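PDB 2IZO: flap endonuclease 1 from Sulfolobus solfataricus, which cleaves 5'-flap structures that arise during DNA replication and repair, acting as a magnesium-dependent, structure-specific endonuclease and 5'-3' exonuclease. Local coordinates for residues A[7-12]-A[204-209]. Numbering follows the deposited sequence.
Sequences VKRELS and PELIET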
# COMPACT_ATOMS: atom_id res chain seq x y z
N VAL A 7 -32.90 -9.44 -12.51
CA VAL A 7 -31.62 -10.04 -12.86
C VAL A 7 -30.58 -8.92 -12.70
O VAL A 7 -30.63 -7.88 -13.37
CB VAL A 7 -31.59 -10.71 -14.26
CG1 VAL A 7 -32.71 -11.75 -14.40
CG2 VAL A 7 -31.66 -9.68 -15.37
N LYS A 8 -29.68 -9.14 -11.74
CA LYS A 8 -28.72 -8.15 -11.28
C LYS A 8 -27.38 -8.84 -11.12
O LYS A 8 -27.32 -10.02 -10.79
CB LYS A 8 -29.16 -7.57 -9.93
CG LYS A 8 -30.10 -8.46 -9.10
CD LYS A 8 -29.41 -9.65 -8.44
CE LYS A 8 -30.37 -10.82 -8.25
NZ LYS A 8 -29.73 -11.98 -7.56
N ARG A 9 -26.31 -8.09 -11.35
CA ARG A 9 -24.96 -8.65 -11.26
C ARG A 9 -24.24 -8.22 -9.99
O ARG A 9 -24.49 -7.14 -9.45
CB ARG A 9 -24.13 -8.32 -12.51
CG ARG A 9 -24.65 -7.16 -13.36
CD ARG A 9 -24.20 -5.80 -12.84
NE ARG A 9 -22.74 -5.71 -12.75
CZ ARG A 9 -22.03 -4.62 -13.04
NH1 ARG A 9 -22.63 -3.52 -13.47
NH2 ARG A 9 -20.71 -4.65 -12.91
N GLU A 10 -23.35 -9.08 -9.50
CA GLU A 10 -22.51 -8.72 -8.37
C GLU A 10 -21.38 -7.83 -8.86
O GLU A 10 -21.06 -7.83 -10.05
CB GLU A 10 -21.96 -9.98 -7.67
CG GLU A 10 -20.90 -10.75 -8.46
CD GLU A 10 -20.38 -11.96 -7.70
OE1 GLU A 10 -21.20 -12.69 -7.10
OE2 GLU A 10 -19.15 -12.18 -7.71
N LEU A 11 -20.80 -7.06 -7.95
CA LEU A 11 -19.66 -6.23 -8.31
C LEU A 11 -18.54 -6.38 -7.30
O LEU A 11 -18.78 -6.42 -6.09
CB LEU A 11 -20.07 -4.76 -8.51
CG LEU A 11 -20.19 -3.77 -7.35
CD1 LEU A 11 -20.08 -2.35 -7.88
CD2 LEU A 11 -21.47 -3.96 -6.57
N SER A 12 -17.32 -6.47 -7.82
CA SER A 12 -16.13 -6.51 -6.98
C SER A 12 -15.90 -5.13 -6.40
O SER A 12 -16.33 -4.12 -6.97
CB SER A 12 -14.92 -6.95 -7.80
OG SER A 12 -14.58 -5.98 -8.78
N PRO A 204 -20.83 -7.68 -2.66
CA PRO A 204 -21.70 -6.57 -3.04
C PRO A 204 -22.53 -6.89 -4.29
O PRO A 204 -22.10 -7.66 -5.14
CB PRO A 204 -20.72 -5.43 -3.35
CG PRO A 204 -19.48 -5.80 -2.66
CD PRO A 204 -19.41 -7.29 -2.66
N GLU A 205 -23.71 -6.29 -4.37
CA GLU A 205 -24.66 -6.57 -5.43
C GLU A 205 -25.16 -5.27 -6.03
O GLU A 205 -25.55 -4.36 -5.31
CB GLU A 205 -25.82 -7.39 -4.86
CG GLU A 205 -26.97 -7.64 -5.80
CD GLU A 205 -28.05 -8.50 -5.16
OE1 GLU A 205 -29.21 -8.03 -5.08
OE2 GLU A 205 -27.73 -9.63 -4.73
N LEU A 206 -25.13 -5.18 -7.36
CA LEU A 206 -25.53 -3.96 -8.05
C LEU A 206 -26.79 -4.14 -8.90
O LEU A 206 -26.91 -5.10 -9.66
CB LEU A 206 -24.39 -3.42 -8.91
CG LEU A 206 -24.64 -2.16 -9.76
CD1 LEU A 206 -25.03 -0.95 -8.91
CD2 LEU A 206 -23.42 -1.85 -10.60
N ILE A 207 -27.71 -3.19 -8.74
CA ILE A 207 -28.91 -3.10 -9.54
C ILE A 207 -28.88 -1.74 -10.23
O ILE A 207 -28.87 -0.70 -9.55
CB ILE A 207 -30.17 -3.22 -8.66
CG1 ILE A 207 -30.32 -4.64 -8.13
CG2 ILE A 207 -31.43 -2.81 -9.43
CD1 ILE A 207 -31.17 -4.76 -6.89
N GLU A 208 -28.84 -1.74 -11.56
CA GLU A 208 -28.92 -0.48 -12.31
C GLU A 208 -30.35 -0.25 -12.79
O GLU A 208 -30.93 -1.11 -13.46
CB GLU A 208 -27.93 -0.46 -13.48
CG GLU A 208 -26.46 -0.54 -13.05
CD GLU A 208 -25.50 -0.17 -14.17
OE1 GLU A 208 -25.43 1.03 -14.54
OE2 GLU A 208 -24.79 -1.08 -14.67
N THR A 209 -30.91 0.90 -12.42
CA THR A 209 -32.29 1.24 -12.76
C THR A 209 -32.48 1.28 -14.28
O THR A 209 -33.42 0.69 -14.80
CB THR A 209 -32.73 2.57 -12.10
OG1 THR A 209 -32.47 2.52 -10.70
CG2 THR A 209 -34.22 2.82 -12.31
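Leu11 and Pro204 meet where the short strand 9-10, outermost in the mixed sheet of the PIN-type nuclease fold, runs antiparallel to strand 205-208, joining the N-domain to the I-domain. Two backbone bonds define the pairing: Leu206 N to Arg9 O, at 2.9 Å, while Leu11 N reaches Pro204 O from above the carbonyl plane, 48° out of it. The tightly packed part lies beside the second bond, where Leu11, Pro204 and Leu206 are all buried. Leu11 CG sits between its own backbone N and carbonyl carbon (chi1 84°), and CD2 lies 3.6 Å from Pro204 CB and 3.8 Å from Leu206 CB. The two side chains of Leu11 and Pro204 cross at about a right angle; Leu16 and Phe13 of helix 13-16 pack against them in turn.

The solvent side is carried by Lys8 and Arg9, both exposed. The Lys8 chain crosses that of Glu205 obliquely, CD 3.7 Å from Glu205 CD, while Lys8 NZ and Glu205 OE2 stay 4.2 Å apart, beyond a salt bridge. The firmer partner of Glu205 is Arg183 on the adjoining strand 180-183. An alanine in place of Glu205 would probably leave the Arg183 guanidinium without this carboxylate and open a gap beside Lys8 CD. On the sheet face carrying Arg9 and Leu206, the arginine chain, bent at chi2 and chi3, lies side by side with Leu206, whose CD2 sits over one face of the guanidinium. At the edge of that group, in its plane, Arg9 NH1 forms a salt bridge to Glu208 OE2 at 3.5 Å, the two planar groups turned 51° apart.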